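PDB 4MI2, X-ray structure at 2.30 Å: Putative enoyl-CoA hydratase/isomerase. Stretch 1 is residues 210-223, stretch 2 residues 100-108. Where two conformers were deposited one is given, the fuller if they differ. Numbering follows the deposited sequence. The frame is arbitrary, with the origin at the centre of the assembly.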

ATOM      1  N   PRO B 210     -20.897 -14.365 -11.693  1.00 21.63           N
ATOM      2  CA  PRO B 210     -21.876 -13.878 -10.727  1.00 21.58           C
ATOM      3  C   PRO B 210     -21.810 -12.362 -10.551  1.00 20.85           C
ATOM      4  O   PRO B 210     -21.230 -11.857  -9.597  1.00 20.57           O
ATOM      5  CB  PRO B 210     -21.504 -14.631  -9.446  1.00 21.82           C
ATOM      6  CG  PRO B 210     -20.050 -14.961  -9.601  1.00 21.65           C
ATOM      7  CD  PRO B 210     -19.835 -15.175 -11.065  1.00 21.75           C
ATOM      8  N   THR B 211     -22.430 -11.652 -11.484  1.00 20.68           N
ATOM      9  CA  THR B 211     -22.302 -10.206 -11.597  1.00 19.86           C
ATOM     10  C   THR B 211     -22.665  -9.463 -10.308  1.00 19.64           C
ATOM     11  O   THR B 211     -22.011  -8.466  -9.973  1.00 19.19           O
ATOM     12  CB  THR B 211     -23.166  -9.696 -12.767  1.00 20.05           C
ATOM     13  OG1 THR B 211     -22.811 -10.412 -13.956  1.00 20.08           O
ATOM     14  CG2 THR B 211     -22.974  -8.171 -13.001  1.00 19.65           C
ATOM     15  N   ALA B 212     -23.688  -9.933  -9.587  1.00 19.74           N
ATOM     16  CA  ALA B 212     -24.087  -9.290  -8.333  1.00 19.66           C
ATOM     17  C   ALA B 212     -23.012  -9.456  -7.267  1.00 19.40           C
ATOM     18  O   ALA B 212     -22.727  -8.532  -6.514  1.00 19.08           O
ATOM     19  CB  ALA B 212     -25.410  -9.829  -7.828  1.00 20.18           C
ATOM     20  N   ALA B 213     -22.421 -10.642  -7.212  1.00 19.50           N
ATOM     21  CA  ALA B 213     -21.310 -10.894  -6.323  1.00 19.26           C
ATOM     22  C   ALA B 213     -20.105 -10.028  -6.695  1.00 18.78           C
ATOM     23  O   ALA B 213     -19.471  -9.445  -5.830  1.00 18.61           O
ATOM     24  CB  ALA B 213     -20.943 -12.370  -6.352  1.00 19.63           C
ATOM     25  N   PHE B 214     -19.813  -9.916  -7.983  1.00 18.79           N
ATOM     26  CA  PHE B 214     -18.693  -9.092  -8.429  1.00 18.53           C
ATOM     27  C   PHE B 214     -18.881  -7.631  -8.029  1.00 18.41           C
ATOM     28  O   PHE B 214     -17.944  -6.981  -7.549  1.00 18.24           O
ATOM     29  CB  PHE B 214     -18.496  -9.206  -9.950  1.00 18.51           C
ATOM     30  CG  PHE B 214     -17.945 -10.536 -10.409  1.00 18.67           C
ATOM     31  CD1 PHE B 214     -18.169 -10.968 -11.711  1.00 18.83           C
ATOM     32  CD2 PHE B 214     -17.171 -11.343  -9.564  1.00 18.74           C
ATOM     33  CE1 PHE B 214     -17.656 -12.173 -12.166  1.00 19.13           C
ATOM     34  CE2 PHE B 214     -16.658 -12.558 -10.017  1.00 19.07           C
ATOM     35  CZ  PHE B 214     -16.905 -12.973 -11.319  1.00 19.28           C
ATOM     36  N   SER B 215     -20.092  -7.129  -8.233  1.00 18.58           N
ATOM     37  CA  SER B 215     -20.415  -5.758  -7.871  0.50 18.55           C
ATOM     38  C   SER B 215     -20.279  -5.519  -6.364  1.00 18.56           C
ATOM     39  O   SER B 215     -19.688  -4.511  -5.947  1.00 18.50           O
ATOM     40  CB  SER B 215     -21.818  -5.391  -8.365  0.50 18.88           C
ATOM     41  OG  SER B 215     -21.879  -5.508  -9.778  0.50 18.91           O
ATOM     42  N   GLU B 216     -20.791  -6.441  -5.555  1.00 18.77           N
ATOM     43  CA  GLU B 216     -20.675  -6.342  -4.094  1.00 18.88           C
ATOM     44  C   GLU B 216     -19.213  -6.351  -3.628  1.00 18.56           C
ATOM     45  O   GLU B 216     -18.811  -5.508  -2.836  1.00 18.41           O
ATOM     46  CB  GLU B 216     -21.437  -7.490  -3.409  1.00 19.24           C
ATOM     47  CG  GLU B 216     -22.950  -7.403  -3.549  1.00 19.70           C
ATOM     48  CD  GLU B 216     -23.611  -6.511  -2.517  1.00 19.97           C
ATOM     49  OE1 GLU B 216     -22.902  -5.867  -1.708  1.00 19.95           O
ATOM     50  OE2 GLU B 216     -24.858  -6.458  -2.500  1.00 20.47           O
ATOM     51  N   VAL B 217     -18.418  -7.296  -4.117  1.00 18.44           N
ATOM     52  CA  VAL B 217     -17.038  -7.400  -3.640  1.00 18.39           C
ATOM     53  C   VAL B 217     -16.199  -6.159  -4.036  1.00 18.05           C
ATOM     54  O   VAL B 217     -15.391  -5.657  -3.243  1.00 17.71           O
ATOM     55  CB  VAL B 217     -16.390  -8.747  -4.054  1.00 18.60           C
ATOM     56  CG1 VAL B 217     -15.969  -8.760  -5.516  1.00 18.57           C
ATOM     57  CG2 VAL B 217     -15.208  -9.076  -3.155  1.00 18.68           C
ATOM     58  N   LYS B 218     -16.438  -5.638  -5.235  1.00 18.07           N
ATOM     59  CA  LYS B 218     -15.752  -4.428  -5.714  1.00 18.04           C
ATOM     60  C   LYS B 218     -16.062  -3.217  -4.827  1.00 18.22           C
ATOM     61  O   LYS B 218     -15.187  -2.414  -4.540  1.00 18.17           O
ATOM     62  CB  LYS B 218     -16.137  -4.160  -7.172  1.00 17.96           C
ATOM     63  CG  LYS B 218     -15.667  -2.847  -7.764  1.00 17.82           C
ATOM     64  CD  LYS B 218     -15.798  -2.875  -9.277  1.00 17.88           C
ATOM     65  CE  LYS B 218     -15.695  -1.489  -9.886  1.00 18.01           C
ATOM     66  NZ  LYS B 218     -15.799  -1.488 -11.373  1.00 18.08           N
ATOM     67  N   GLU B 219     -17.310  -3.109  -4.388  1.00 18.78           N
ATOM     68  CA  GLU B 219     -17.730  -2.029  -3.511  1.00 19.06           C
ATOM     69  C   GLU B 219     -17.202  -2.261  -2.095  1.00 19.14           C
ATOM     70  O   GLU B 219     -16.830  -1.309  -1.406  1.00 19.16           O
ATOM     71  CB  GLU B 219     -19.258  -1.906  -3.535  1.00 19.55           C
ATOM     72  CG  GLU B 219     -19.852  -0.815  -2.659  1.00 20.07           C
ATOM     73  CD  GLU B 219     -19.505   0.602  -3.088  1.00 20.41           C
ATOM     74  OE1 GLU B 219     -18.832   0.814  -4.124  1.00 20.45           O
ATOM     75  OE2 GLU B 219     -19.916   1.529  -2.361  1.00 21.08           O
ATOM     76  N   LEU B 220     -17.165  -3.516  -1.652  1.00 19.28           N
ATOM     77  CA  LEU B 220     -16.543  -3.832  -0.363  1.00 19.30           C
ATOM     78  C   LEU B 220     -15.076  -3.430  -0.347  1.00 19.26           C
ATOM     79  O   LEU B 220     -14.623  -2.787   0.604  1.00 19.14           O
ATOM     80  CB  LEU B 220     -16.649  -5.317  -0.024  1.00 19.42           C
ATOM     81  CG  LEU B 220     -18.008  -5.865   0.452  1.00 19.70           C
ATOM     82  CD1 LEU B 220     -17.901  -7.377   0.557  1.00 19.68           C
ATOM     83  CD2 LEU B 220     -18.464  -5.250   1.775  1.00 19.80           C
ATOM     84  N   LEU B 221     -14.340  -3.814  -1.391  1.00 19.30           N
ATOM     85  CA  LEU B 221     -12.921  -3.451  -1.510  1.00 19.46           C
ATOM     86  C   LEU B 221     -12.706  -1.939  -1.434  1.00 19.72           C
ATOM     87  O   LEU B 221     -11.811  -1.466  -0.738  1.00 19.54           O
ATOM     88  CB  LEU B 221     -12.323  -3.990  -2.815  1.00 19.24           C
ATOM     89  CG  LEU B 221     -12.073  -5.499  -2.859  1.00 19.31           C
ATOM     90  CD1 LEU B 221     -11.906  -5.979  -4.297  1.00 19.27           C
ATOM     91  CD2 LEU B 221     -10.849  -5.862  -2.029  1.00 19.36           C
ATOM     92  N   ARG B 222     -13.551  -1.183  -2.126  1.00 20.38           N
ATOM     93  CA  ARG B 222     -13.425   0.278  -2.137  1.00 20.92           C
ATOM     94  C   ARG B 222     -13.814   0.931  -0.806  1.00 21.10           C
ATOM     95  O   ARG B 222     -13.130   1.820  -0.330  1.00 20.88           O
ATOM     96  CB  ARG B 222     -14.251   0.869  -3.275  1.00 21.18           C
ATOM     97  CG  ARG B 222     -13.636   0.642  -4.646  1.00 21.15           C
ATOM     98  CD  ARG B 222     -14.662   0.919  -5.720  1.00 21.39           C
ATOM     99  NE  ARG B 222     -14.078   1.060  -7.051  1.00 21.37           N
ATOM    100  CZ  ARG B 222     -14.753   1.465  -8.125  1.00 21.23           C
ATOM    101  NH1 ARG B 222     -16.047   1.764  -8.032  1.00 21.44           N
ATOM    102  NH2 ARG B 222     -14.134   1.572  -9.295  1.00 20.95           N
ATOM    103  N   ARG B 223     -14.906   0.486  -0.206  1.00 21.66           N
ATOM    104  CA  ARG B 223     -15.361   1.057   1.069  1.00 22.30           C
ATOM    105  C   ARG B 223     -14.435   0.748   2.258  1.00 22.09           C
ATOM    106  O   ARG B 223     -14.279   1.574   3.169  1.00 22.28           O
ATOM    107  CB  ARG B 223     -16.765   0.545   1.405  1.00 22.92           C
ATOM    108  CG  ARG B 223     -17.873   1.083   0.522  1.00 23.37           C
ATOM    109  CD  ARG B 223     -19.211   0.552   1.014  1.00 24.12           C
ATOM    110  NE  ARG B 223     -19.743   1.341   2.130  1.00 24.93           N
ATOM    111  CZ  ARG B 223     -20.835   1.032   2.827  1.00 25.42           C
ATOM    112  NH1 ARG B 223     -21.525  -0.080   2.559  1.00 25.33           N
ATOM    113  NH2 ARG B 223     -21.235   1.839   3.807  1.00 25.90           N
TER
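Stretch 2 (100-108) LDAIKVPVV

Stretch 1 is a single helix from Thr211 to Arg223, with Pro210 at its N-cap position. Stretch 2 lies along one flank of it. It starts in a helix, with Leu100 and Asp101 in it, passes through an irregular segment, and enters a strand at Val107 and Val108. The irregular part is extended at Ile103, with phi/psi of -66/120, turns at Lys104, with -81/-27, and is extended again at Val105 and Pro106. The two chains run in opposite senses: Asp101 lies by Arg222, near the C-terminal end of the helix, and Val105 by Thr211 and Ser215, nearer its start. The backbones come close at Ser215 and Val105, whose CA atoms are 5.2 Å apart. They are wider at the other end, with 10.2 Å between CA of Arg222 and CA of Asp101. The contact buries 409 Å², both sides summed.

Hydrogen bonds join long basic side chains of the helix to backbone carbonyls of stretch 2. Lys218 is extended, with all four chi angles t. Its NZ donates to O of Ile103 at 3.0 Å and to O of Val105 at 2.8 Å. One ammonium group thus ties together two carbonyls of the irregular segment. CG2 of Val107 packs 3.9 Å from NZ of Lys218. Arg222 reaches across the wider gap, and its NH1 donates to O of Asp101 at 2.8 Å.

The same arginine forms a salt bridge with Asp101, NH1 to OD1 at 3.4 Å. OD1 lies over one face of the guanidinium, so the attraction is one of charge and no N-H points at it.

Two waters fill in the polar contact. Water 1 accepts from NZ of Lys218 and NH2 of Arg222, both at 2.7 Å, and donates to O of Leu100 at 2.9 Å. Water 2 donates to O of Lys104 at 2.9 Å and to O of Ser215 at 2.7 Å, bridging the two backbones.

Close packing at Ser215 adds a weaker polar contact. Its CA makes a CA-H...O contact with O of Lys104 at 3.5 Å. Its OG donates to O of Thr211 within the helix at 3.0 Å.

Apolar contacts lie toward the start of the helix. CG2 of Thr211 is 3.8 Å from CG1 of Val105. CB of Phe214 is 3.9 Å from CG of Pro106, and the proline approaches the phenyl ring obliquely.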

ATOM      1  N   LEU B 100     -16.395   6.549 -14.802  1.00 17.47           N
ATOM      2  CA  LEU B 100     -15.668   5.287 -14.764  1.00 17.18           C
ATOM      3  C   LEU B 100     -15.800   4.661 -13.368  1.00 17.13           C
ATOM      4  O   LEU B 100     -16.175   3.497 -13.230  1.00 17.22           O
ATOM      5  CB  LEU B 100     -14.207   5.512 -15.153  1.00 16.91           C
ATOM      6  CG  LEU B 100     -13.229   4.334 -15.153  1.00 16.82           C
ATOM      7  CD1 LEU B 100     -13.747   3.126 -15.920  1.00 16.93           C
ATOM      8  CD2 LEU B 100     -11.886   4.779 -15.721  1.00 16.59           C
ATOM      9  N   ASP B 101     -15.560   5.452 -12.335  1.00 17.03           N
ATOM     10  CA  ASP B 101     -15.664   4.960 -10.969  1.00 17.27           C
ATOM     11  C   ASP B 101     -17.063   4.430 -10.634  1.00 17.61           C
ATOM     12  O   ASP B 101     -17.192   3.442  -9.917  1.00 17.66           O
ATOM     13  CB  ASP B 101     -15.254   6.061  -9.979  1.00 17.32           C
ATOM     14  CG  ASP B 101     -15.437   5.643  -8.532  1.00 17.50           C
ATOM     15  OD1 ASP B 101     -14.599   4.864  -8.026  1.00 17.29           O
ATOM     16  OD2 ASP B 101     -16.434   6.095  -7.922  1.00 17.83           O
ATOM     17  N   ALA B 102     -18.098   5.069 -11.180  1.00 17.97           N
ATOM     18  CA  ALA B 102     -19.499   4.692 -10.914  1.00 18.52           C
ATOM     19  C   ALA B 102     -19.936   3.359 -11.531  1.00 18.71           C
ATOM     20  O   ALA B 102     -20.978   2.831 -11.160  1.00 19.24           O
ATOM     21  CB  ALA B 102     -20.448   5.802 -11.362  1.00 18.69           C
ATOM     22  N   ILE B 103     -19.152   2.809 -12.454  1.00 18.58           N
ATOM     23  CA  ILE B 103     -19.466   1.498 -13.028  1.00 18.67           C
ATOM     24  C   ILE B 103     -19.340   0.432 -11.939  1.00 18.98           C
ATOM     25  O   ILE B 103     -18.273   0.251 -11.358  1.00 18.79           O
ATOM     26  CB  ILE B 103     -18.560   1.161 -14.238  1.00 18.31           C
ATOM     27  CG1 ILE B 103     -18.711   2.232 -15.319  1.00 18.30           C
ATOM     28  CG2 ILE B 103     -18.906  -0.214 -14.813  1.00 18.40           C
ATOM     29  CD1 ILE B 103     -17.906   1.977 -16.582  1.00 18.20           C
ATOM     30  N   LYS B 104     -20.431  -0.272 -11.657  1.00 19.60           N
ATOM     31  CA  LYS B 104     -20.434  -1.249 -10.564  1.00 20.02           C
ATOM     32  C   LYS B 104     -19.824  -2.598 -10.954  1.00 19.61           C
ATOM     33  O   LYS B 104     -19.309  -3.313 -10.099  1.00 19.62           O
ATOM     34  CB  LYS B 104     -21.855  -1.462 -10.051  1.00 20.92           C
ATOM     35  CG  LYS B 104     -22.518  -0.205  -9.506  1.00 21.76           C
ATOM     36  CD  LYS B 104     -23.935  -0.515  -9.019  1.00 22.86           C
ATOM     37  CE  LYS B 104     -24.935   0.583  -9.379  1.00 23.68           C
ATOM     38  NZ  LYS B 104     -24.819   1.752  -8.464  1.00 23.98           N
ATOM     39  N   VAL B 105     -19.887  -2.938 -12.240  1.00 19.18           N
ATOM     40  CA  VAL B 105     -19.433  -4.241 -12.726  1.00 18.97           C
ATOM     41  C   VAL B 105     -17.939  -4.177 -13.045  1.00 18.56           C
ATOM     42  O   VAL B 105     -17.344  -3.096 -12.987  1.00 18.30           O
ATOM     43  CB  VAL B 105     -20.280  -4.725 -13.933  1.00 19.11           C
ATOM     44  CG1 VAL B 105     -21.764  -4.569 -13.609  1.00 19.42           C
ATOM     45  CG2 VAL B 105     -19.937  -3.977 -15.212  1.00 18.92           C
ATOM     46  N   PRO B 106     -17.317  -5.333 -13.340  1.00 18.35           N
ATOM     47  CA  PRO B 106     -15.882  -5.333 -13.590  1.00 17.98           C
ATOM     48  C   PRO B 106     -15.487  -4.597 -14.866  1.00 17.62           C
ATOM     49  O   PRO B 106     -16.171  -4.704 -15.868  1.00 17.55           O
ATOM     50  CB  PRO B 106     -15.545  -6.824 -13.697  1.00 18.30           C
ATOM     51  CG  PRO B 106     -16.620  -7.514 -12.912  1.00 18.54           C
ATOM     52  CD  PRO B 106     -17.845  -6.704 -13.207  1.00 18.62           C
ATOM     53  N   VAL B 107     -14.384  -3.853 -14.808  1.00 17.32           N
ATOM     54  CA  VAL B 107     -13.887  -3.076 -15.950  1.00 17.10           C
ATOM     55  C   VAL B 107     -12.491  -3.559 -16.271  1.00 16.92           C
ATOM     56  O   VAL B 107     -11.633  -3.579 -15.395  1.00 16.87           O
ATOM     57  CB  VAL B 107     -13.822  -1.567 -15.634  1.00 16.97           C
ATOM     58  CG1 VAL B 107     -13.279  -0.783 -16.825  1.00 16.95           C
ATOM     59  CG2 VAL B 107     -15.191  -1.048 -15.237  1.00 17.07           C
ATOM     60  N   VAL B 108     -12.285  -3.954 -17.525  1.00 17.05           N
ATOM     61  CA  VAL B 108     -11.017  -4.463 -18.021  1.00 17.01           C
ATOM     62  C   VAL B 108     -10.508  -3.468 -19.045  1.00 16.99           C
ATOM     63  O   VAL B 108     -11.306  -2.897 -19.790  1.00 16.95           O
ATOM     64  CB  VAL B 108     -11.209  -5.824 -18.715  1.00 17.34           C
ATOM     65  CG1 VAL B 108      -9.866  -6.445 -19.091  1.00 17.45           C
ATOM     66  CG2 VAL B 108     -12.009  -6.767 -17.826  1.00 17.52           C
TER
HETATM   67  O   HOH W   1     -15.481   1.217 -11.653  1.00 15.32           O
HETATM   68  O   HOH W   2     -19.406  -2.268  -7.426  1.00 18.96           O